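Local coordinates for hypothetical protein PH1320 (Pyrococcus horikoshii, PDB 2E87), which binds GDP and is probably a GTP-binding protein of the Obg and NOG1 type, although its cellular role is unknown, at residues 249-254 and 284-289; 181-186 and 313-318. All coordinates share one frame; numbering follows the deposited sequence.

Contact 1. Residues 249-254 and 284-289; sequences LIIYIF and LVVINK. With GDP (guanosine-5'-diphosphate), chain F.
Phe254 and Val285 meet on one face of the sheet. Val285 CG1 lies at the edge of the Phe254 ring, in its plane and 3.6 Å from Phe254 CD1. Helices 264-277 and 295-307 pack on this side. On the other face Ile251 and Leu284 lie side by side, with Ile251 CG1 4.0 Å from Leu284 CD2. Helix 323-350 covers that pair. The backbones run parallel, and five hydrogen bonds join them, from Leu284 N to Ile250 O through Asn288 N to Phe254 O. The strands belong to a beta-alpha-beta unit of the G domain, with helix 264-277 between them. The second strand leads into the NKxD motif, which begins at Asn288. Asn288 CB packs 3.5 Å from Ile253 CG2. CG is anti to the backbone N (chi1 -160°), which carries the amide toward the guanine. OD1 accepts a hydrogen bond from Ala317 N. Asn288 ND2 bonds to Val178 O and lies 3.3 Å from GDP N7. The bent Lys289 chain crosses one face of the base. Lys289 CG lies 3.8 Å from GDP N1. Lys289 CE lies 3.7 Å from GDP C4. Its NZ forms a salt bridge with Asp255. An alanine at Lys289 would probably uncover this face and leave Asp255 without its salt-bridge partner.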
loop_
_atom_site.group_PDB
_atom_site.type_symbol
_atom_site.label_atom_id
_atom_site.label_comp_id
_atom_site.label_asym_id
_atom_site.label_seq_id
_atom_site.Cartn_x
_atom_site.Cartn_y
_atom_site.Cartn_z
ATOM N N LEU A 249 -13.300 -7.259 -12.918
ATOM C CA LEU A 249 -13.547 -8.069 -14.101
ATOM C C LEU A 249 -12.217 -8.579 -14.643
ATOM O O LEU A 249 -11.238 -7.845 -14.732
ATOM C CB LEU A 249 -14.246 -7.267 -15.200
ATOM C CG LEU A 249 -14.322 -8.021 -16.538
ATOM C CD1 LEU A 249 -15.208 -9.249 -16.389
ATOM C CD2 LEU A 249 -14.876 -7.113 -17.608
ATOM N N ILE A 250 -12.191 -9.845 -15.004
ATOM C CA ILE A 250 -10.990 -10.427 -15.540
ATOM C C ILE A 250 -11.192 -10.835 -16.985
ATOM O O ILE A 250 -12.127 -11.564 -17.297
ATOM C CB ILE A 250 -10.576 -11.664 -14.725
ATOM C CG1 ILE A 250 -9.993 -11.221 -13.375
ATOM C CG2 ILE A 250 -9.582 -12.488 -15.507
ATOM C CD1 ILE A 250 -9.503 -12.360 -12.525
ATOM N N ILE A 251 -10.332 -10.326 -17.862
ATOM C CA ILE A 251 -10.362 -10.674 -19.280
ATOM C C ILE A 251 -9.243 -11.686 -19.483
ATOM O O ILE A 251 -8.082 -11.401 -19.206
ATOM C CB ILE A 251 -10.071 -9.480 -20.212
ATOM C CG1 ILE A 251 -11.268 -8.528 -20.269
ATOM C CG2 ILE A 251 -9.799 -9.991 -21.618
ATOM C CD1 ILE A 251 -11.001 -7.264 -21.074
ATOM N N TYR A 252 -9.591 -12.874 -19.951
ATOM C CA TYR A 252 -8.586 -13.898 -20.170
ATOM C C TYR A 252 -8.402 -14.103 -21.662
ATOM O O TYR A 252 -9.342 -14.488 -22.361
ATOM C CB TYR A 252 -9.002 -15.221 -19.538
ATOM C CG TYR A 252 -7.833 -16.149 -19.404
ATOM C CD1 TYR A 252 -7.086 -16.176 -18.231
ATOM C CD2 TYR A 252 -7.400 -16.918 -20.485
ATOM C CE1 TYR A 252 -5.924 -16.937 -18.134
ATOM C CE2 TYR A 252 -6.245 -17.684 -20.396
ATOM C CZ TYR A 252 -5.509 -17.686 -19.212
ATOM O OH TYR A 252 -4.357 -18.427 -19.097
ATOM N N ILE A 253 -7.190 -13.848 -22.141
ATOM C CA ILE A 253 -6.894 -13.998 -23.552
ATOM C C ILE A 253 -6.201 -15.315 -23.897
ATOM O O ILE A 253 -5.187 -15.668 -23.292
ATOM C CB ILE A 253 -5.975 -12.875 -24.065
ATOM C CG1 ILE A 253 -6.566 -11.498 -23.746
ATOM C CG2 ILE A 253 -5.773 -13.039 -25.562
ATOM C CD1 ILE A 253 -5.686 -10.333 -24.187
ATOM N N PHE A 254 -6.770 -16.024 -24.871
ATOM C CA PHE A 254 -6.214 -17.271 -25.402
ATOM C C PHE A 254 -5.625 -16.910 -26.771
ATOM O O PHE A 254 -6.124 -16.003 -27.435
ATOM C CB PHE A 254 -7.298 -18.321 -25.667
ATOM C CG PHE A 254 -7.787 -19.039 -24.446
ATOM C CD1 PHE A 254 -8.984 -18.670 -23.841
ATOM C CD2 PHE A 254 -7.071 -20.114 -23.925
ATOM C CE1 PHE A 254 -9.464 -19.365 -22.739
ATOM C CE2 PHE A 254 -7.537 -20.814 -22.830
ATOM C CZ PHE A 254 -8.735 -20.443 -22.233
ATOM N N LEU A 284 -14.340 -12.673 -18.755
ATOM C CA LEU A 284 -14.662 -12.380 -20.138
ATOM C C LEU A 284 -13.528 -13.014 -20.928
ATOM O O LEU A 284 -12.390 -12.542 -20.898
ATOM C CB LEU A 284 -14.683 -10.874 -20.386
ATOM C CG LEU A 284 -14.847 -10.487 -21.863
ATOM C CD1 LEU A 284 -16.177 -11.031 -22.393
ATOM C CD2 LEU A 284 -14.786 -8.970 -22.014
ATOM N N VAL A 285 -13.834 -14.112 -21.604
ATOM C CA VAL A 285 -12.841 -14.814 -22.397
ATOM C C VAL A 285 -12.755 -14.216 -23.796
ATOM O O VAL A 285 -13.763 -14.008 -24.474
ATOM C CB VAL A 285 -13.193 -16.297 -22.530
ATOM C CG1 VAL A 285 -12.132 -16.994 -23.347
ATOM C CG2 VAL A 285 -13.336 -16.931 -21.145
ATOM N N VAL A 286 -11.538 -13.923 -24.218
ATOM C CA VAL A 286 -11.304 -13.369 -25.528
ATOM C C VAL A 286 -10.381 -14.332 -26.271
ATOM O O VAL A 286 -9.396 -14.820 -25.704
ATOM C CB VAL A 286 -10.633 -11.975 -25.416
ATOM C CG1 VAL A 286 -9.899 -11.648 -26.691
ATOM C CG2 VAL A 286 -11.689 -10.898 -25.154
ATOM N N ILE A 287 -10.713 -14.624 -27.525
ATOM C CA ILE A 287 -9.891 -15.500 -28.366
ATOM C C ILE A 287 -9.189 -14.570 -29.364
ATOM O O ILE A 287 -9.791 -14.118 -30.343
ATOM C CB ILE A 287 -10.770 -16.522 -29.108
ATOM C CG1 ILE A 287 -11.551 -17.341 -28.089
ATOM C CG2 ILE A 287 -9.921 -17.428 -29.963
ATOM C CD1 ILE A 287 -12.306 -18.515 -28.680
ATOM N N ASN A 288 -7.918 -14.281 -29.096
ATOM C CA ASN A 288 -7.125 -13.358 -29.909
ATOM C C ASN A 288 -6.427 -13.988 -31.100
ATOM O O ASN A 288 -6.526 -15.188 -31.319
ATOM C CB ASN A 288 -6.095 -12.666 -29.013
ATOM C CG ASN A 288 -5.557 -11.373 -29.614
ATOM O OD1 ASN A 288 -6.298 -10.584 -30.213
ATOM N ND2 ASN A 288 -4.267 -11.137 -29.430
ATOM N N LYS A 289 -5.710 -13.167 -31.864
ATOM C CA LYS A 289 -5.003 -13.638 -33.057
ATOM C C LYS A 289 -5.922 -14.344 -34.078
ATOM O O LYS A 289 -5.489 -15.274 -34.751
ATOM C CB LYS A 289 -3.863 -14.606 -32.679
ATOM C CG LYS A 289 -2.522 -13.971 -32.335
ATOM C CD LYS A 289 -2.411 -13.645 -30.867
ATOM C CE LYS A 289 -1.016 -13.121 -30.534
ATOM N NZ LYS A 289 0.033 -14.177 -30.598
HETATM P PB GDP F . 1.544 -9.835 -23.885
HETATM O O1B GDP F . 2.934 -10.368 -23.592
HETATM O O2B GDP F . 0.396 -10.919 -23.527
HETATM O O3B GDP F . 1.260 -8.365 -23.562
HETATM O O3A GDP F . 1.514 -9.853 -25.479
HETATM P PA GDP F . 1.650 -8.623 -26.520
HETATM O O1A GDP F . 0.558 -7.629 -26.334
HETATM O O2A GDP F . 3.099 -7.926 -26.316
HETATM O "O5'" GDP F . 1.529 -9.266 -27.988
HETATM C "C5'" GDP F . 2.614 -10.197 -28.171
HETATM C "C4'" GDP F . 2.961 -10.305 -29.668
HETATM O "O4'" GDP F . 1.759 -10.711 -30.425
HETATM C "C3'" GDP F . 3.378 -8.990 -30.329
HETATM O "O3'" GDP F . 4.479 -8.771 -31.215
HETATM C "C2'" GDP F . 2.026 -8.383 -30.751
HETATM O "O2'" GDP F . 2.275 -7.504 -31.867
HETATM C "C1'" GDP F . 1.406 -9.622 -31.363
HETATM N N9 GDP F . -0.059 -9.539 -31.464
HETATM C C8 GDP F . -0.929 -8.988 -30.559
HETATM N N7 GDP F . -2.158 -9.098 -30.990
HETATM C C5 GDP F . -2.157 -9.726 -32.191
HETATM C C6 GDP F . -3.174 -10.119 -33.132
HETATM O O6 GDP F . -4.359 -9.888 -32.914
HETATM N N1 GDP F . -2.781 -10.763 -34.284
HETATM C C2 GDP F . -1.438 -11.026 -34.533
HETATM N N2 GDP F . -1.078 -11.666 -35.687
HETATM N N3 GDP F . -0.494 -10.663 -33.675
HETATM C C4 GDP F . -0.804 -10.021 -32.507
#

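Contact 2. Residues 181-186 and 313-318; sequences STLLKA and IKISAL. With GDP (guanosine-5'-diphosphate), chain F.
The two segments meet beside the GDP pocket, where Thr182 packs against Ala317 near the guanine. Thr182 CG2 is 3.4 Å from Ala317 CB. Thr182 OG1 is anti to the carbonyl carbon (chi1 -65°), and CG2 is anti to the backbone N. The threonine therefore puts its methyl on Ala317 and its hydroxyl on the nucleotide. Thr182 OG1 donates to GDP O1A at 2.8 Å, and Thr182 N donates to the same oxygen. Ser181 closes the P-loop (Walker A) motif, and residues 181-186 run on in helix 180-187. Its early amides meet the phosphates, and the helix end would probably help to stabilise their charge. Ser181 N gives GDP O3B a nearly straight bond, 2.8 Å long with an angle of 175° at the hydrogen. Ser181 OG sits within bonding distance of both O3B and O1A. Residues 316-318 correspond to the G5 loop of GTPases, which reads the guanine. Leu318 N points almost straight at GDP O6 (3.2 Å). Ser316 OG approaches GDP O6 at 3.1 Å. Leu318 CB lies over the base, 3.4 Å from GDP C6. Deeper in, Leu183 CD1 meets Ile315 CD1 at 4.2 Å, where helix 323-350 also packs, with Ile323 on Leu183 and Val326 on Ile315.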
loop_
_atom_site.group_PDB
_atom_site.type_symbol
_atom_site.label_atom_id
_atom_site.label_comp_id
_atom_site.label_asym_id
_atom_site.label_seq_id
_atom_site.Cartn_x
_atom_site.Cartn_y
_atom_site.Cartn_z
ATOM N N SER A 181 -0.938 -6.646 -23.475
ATOM C CA SER A 181 -0.663 -5.213 -23.586
ATOM C C SER A 181 -1.205 -4.612 -24.886
ATOM O O SER A 181 -1.618 -3.452 -24.917
ATOM C CB SER A 181 0.834 -4.947 -23.485
ATOM O OG SER A 181 1.527 -5.588 -24.533
ATOM N N THR A 182 -1.203 -5.403 -25.955
ATOM C CA THR A 182 -1.715 -4.932 -27.226
ATOM C C THR A 182 -3.178 -4.610 -27.022
ATOM O O THR A 182 -3.665 -3.597 -27.515
ATOM C CB THR A 182 -1.574 -6.004 -28.353
ATOM O OG1 THR A 182 -0.187 -6.254 -28.600
ATOM C CG2 THR A 182 -2.229 -5.517 -29.662
ATOM N N LEU A 183 -3.874 -5.469 -26.285
ATOM C CA LEU A 183 -5.292 -5.258 -26.016
ATOM C C LEU A 183 -5.516 -4.075 -25.075
ATOM O O LEU A 183 -6.447 -3.293 -25.254
ATOM C CB LEU A 183 -5.923 -6.509 -25.409
ATOM C CG LEU A 183 -7.354 -6.297 -24.924
ATOM C CD1 LEU A 183 -8.249 -5.890 -26.092
ATOM C CD2 LEU A 183 -7.880 -7.565 -24.308
ATOM N N LEU A 184 -4.670 -3.943 -24.064
ATOM C CA LEU A 184 -4.825 -2.840 -23.132
ATOM C C LEU A 184 -4.663 -1.504 -23.870
ATOM O O LEU A 184 -5.403 -0.561 -23.620
ATOM C CB LEU A 184 -3.796 -2.955 -21.999
ATOM C CG LEU A 184 -3.713 -1.810 -20.978
ATOM C CD1 LEU A 184 -3.238 -2.344 -19.609
ATOM C CD2 LEU A 184 -2.780 -0.709 -21.524
ATOM N N LYS A 185 -3.694 -1.432 -24.777
ATOM C CA LYS A 185 -3.449 -0.202 -25.516
ATOM C C LYS A 185 -4.543 0.110 -26.528
ATOM O O LYS A 185 -4.803 1.268 -26.813
ATOM C CB LYS A 185 -2.083 -0.258 -26.205
ATOM C CG LYS A 185 -0.939 -0.219 -25.223
ATOM C CD LYS A 185 0.384 -0.468 -25.892
ATOM C CE LYS A 185 1.473 -0.631 -24.854
ATOM N NZ LYS A 185 2.806 -0.818 -25.489
ATOM N N ALA A 186 -5.190 -0.920 -27.057
ATOM C CA ALA A 186 -6.261 -0.730 -28.025
ATOM C C ALA A 186 -7.514 -0.305 -27.270
ATOM O O ALA A 186 -8.395 0.376 -27.800
ATOM C CB ALA A 186 -6.527 -2.040 -28.770
ATOM N N ILE A 313 -15.404 -13.916 -26.975
ATOM C CA ILE A 313 -15.449 -12.917 -28.023
ATOM C C ILE A 313 -14.206 -13.107 -28.890
ATOM O O ILE A 313 -13.079 -13.064 -28.389
ATOM C CB ILE A 313 -15.416 -11.496 -27.439
ATOM C CG1 ILE A 313 -16.633 -11.273 -26.542
ATOM C CG2 ILE A 313 -15.348 -10.475 -28.562
ATOM C CD1 ILE A 313 -16.659 -9.920 -25.861
ATOM N N LYS A 314 -14.411 -13.333 -30.184
ATOM C CA LYS A 314 -13.299 -13.505 -31.113
ATOM C C LYS A 314 -12.748 -12.120 -31.480
ATOM O O LYS A 314 -13.517 -11.201 -31.746
ATOM C CB LYS A 314 -13.798 -14.265 -32.344
ATOM C CG LYS A 314 -14.129 -15.717 -32.014
ATOM C CD LYS A 314 -14.901 -16.452 -33.117
ATOM C CE LYS A 314 -16.403 -16.129 -33.097
ATOM N NZ LYS A 314 -17.179 -16.909 -34.121
ATOM N N ILE A 315 -11.426 -11.958 -31.479
ATOM C CA ILE A 315 -10.826 -10.653 -31.787
ATOM C C ILE A 315 -9.413 -10.712 -32.368
ATOM O O ILE A 315 -8.801 -11.775 -32.481
ATOM C CB ILE A 315 -10.703 -9.741 -30.513
ATOM C CG1 ILE A 315 -9.495 -10.175 -29.673
ATOM C CG2 ILE A 315 -11.965 -9.816 -29.658
ATOM C CD1 ILE A 315 -9.113 -9.210 -28.548
ATOM N N SER A 316 -8.904 -9.536 -32.718
ATOM C CA SER A 316 -7.547 -9.365 -33.225
ATOM C C SER A 316 -7.086 -8.041 -32.640
ATOM O O SER A 316 -7.345 -6.981 -33.198
ATOM C CB SER A 316 -7.512 -9.294 -34.749
ATOM O OG SER A 316 -6.237 -8.847 -35.189
ATOM N N ALA A 317 -6.424 -8.112 -31.492
ATOM C CA ALA A 317 -5.941 -6.921 -30.811
ATOM C C ALA A 317 -5.080 -6.050 -31.725
ATOM O O ALA A 317 -5.120 -4.820 -31.644
ATOM C CB ALA A 317 -5.146 -7.321 -29.559
ATOM N N LEU A 318 -4.311 -6.693 -32.598
ATOM C CA LEU A 318 -3.429 -5.966 -33.498
ATOM C C LEU A 318 -4.181 -5.160 -34.553
ATOM O O LEU A 318 -3.862 -3.996 -34.792
ATOM C CB LEU A 318 -2.463 -6.927 -34.197
ATOM C CG LEU A 318 -0.994 -6.490 -34.296
ATOM C CD1 LEU A 318 -0.238 -7.479 -35.166
ATOM C CD2 LEU A 318 -0.885 -5.092 -34.886
HETATM P PB GDP F . 1.544 -9.835 -23.885
HETATM O O1B GDP F . 2.934 -10.368 -23.592
HETATM O O2B GDP F . 0.396 -10.919 -23.527
HETATM O O3B GDP F . 1.260 -8.365 -23.562
HETATM O O3A GDP F . 1.514 -9.853 -25.479
HETATM P PA GDP F . 1.650 -8.623 -26.520
HETATM O O1A GDP F . 0.558 -7.629 -26.334
HETATM O O2A GDP F . 3.099 -7.926 -26.316
HETATM O "O5'" GDP F . 1.529 -9.266 -27.988
HETATM C "C5'" GDP F . 2.614 -10.197 -28.171
HETATM C "C4'" GDP F . 2.961 -10.305 -29.668
HETATM O "O4'" GDP F . 1.759 -10.711 -30.425
HETATM C "C3'" GDP F . 3.378 -8.990 -30.329
HETATM O "O3'" GDP F . 4.479 -8.771 -31.215
HETATM C "C2'" GDP F . 2.026 -8.383 -30.751
HETATM O "O2'" GDP F . 2.275 -7.504 -31.867
HETATM C "C1'" GDP F . 1.406 -9.622 -31.363
HETATM N N9 GDP F . -0.059 -9.539 -31.464
HETATM C C8 GDP F . -0.929 -8.988 -30.559
HETATM N N7 GDP F . -2.158 -9.098 -30.990
HETATM C C5 GDP F . -2.157 -9.726 -32.191
HETATM C C6 GDP F . -3.174 -10.119 -33.132
HETATM O O6 GDP F . -4.359 -9.888 -32.914
HETATM N N1 GDP F . -2.781 -10.763 -34.284
HETATM C C2 GDP F . -1.438 -11.026 -34.533
HETATM N N2 GDP F . -1.078 -11.666 -35.687
HETATM N N3 GDP F . -0.494 -10.663 -33.675
HETATM C C4 GDP F . -0.804 -10.021 -32.507
#

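Overall arrangement
Contacts 1 and 2 lie side by side, their centres about 9 Å apart, and both touch GDP. Strands 283-287 and 313-314 are neighbours in the sheet, and Ile315 N probably bonds to Ile287 O (2.9 Å). Val286 CG1 packs on Ile315 CD1. The bond from Ala317 N to Asn288 OD1 (2.8 Å) ties the NKxD motif to the G5 loop. Between them the contacts enclose the base: Lys289 of contact 1 lies on one face and Leu318 of contact 2 on the opposite face. The start of helix 180-187 holds the phosphates, together with the P-loop amides before it. Along the chain, contact 1 is nested inside the loop that contact 2 closes.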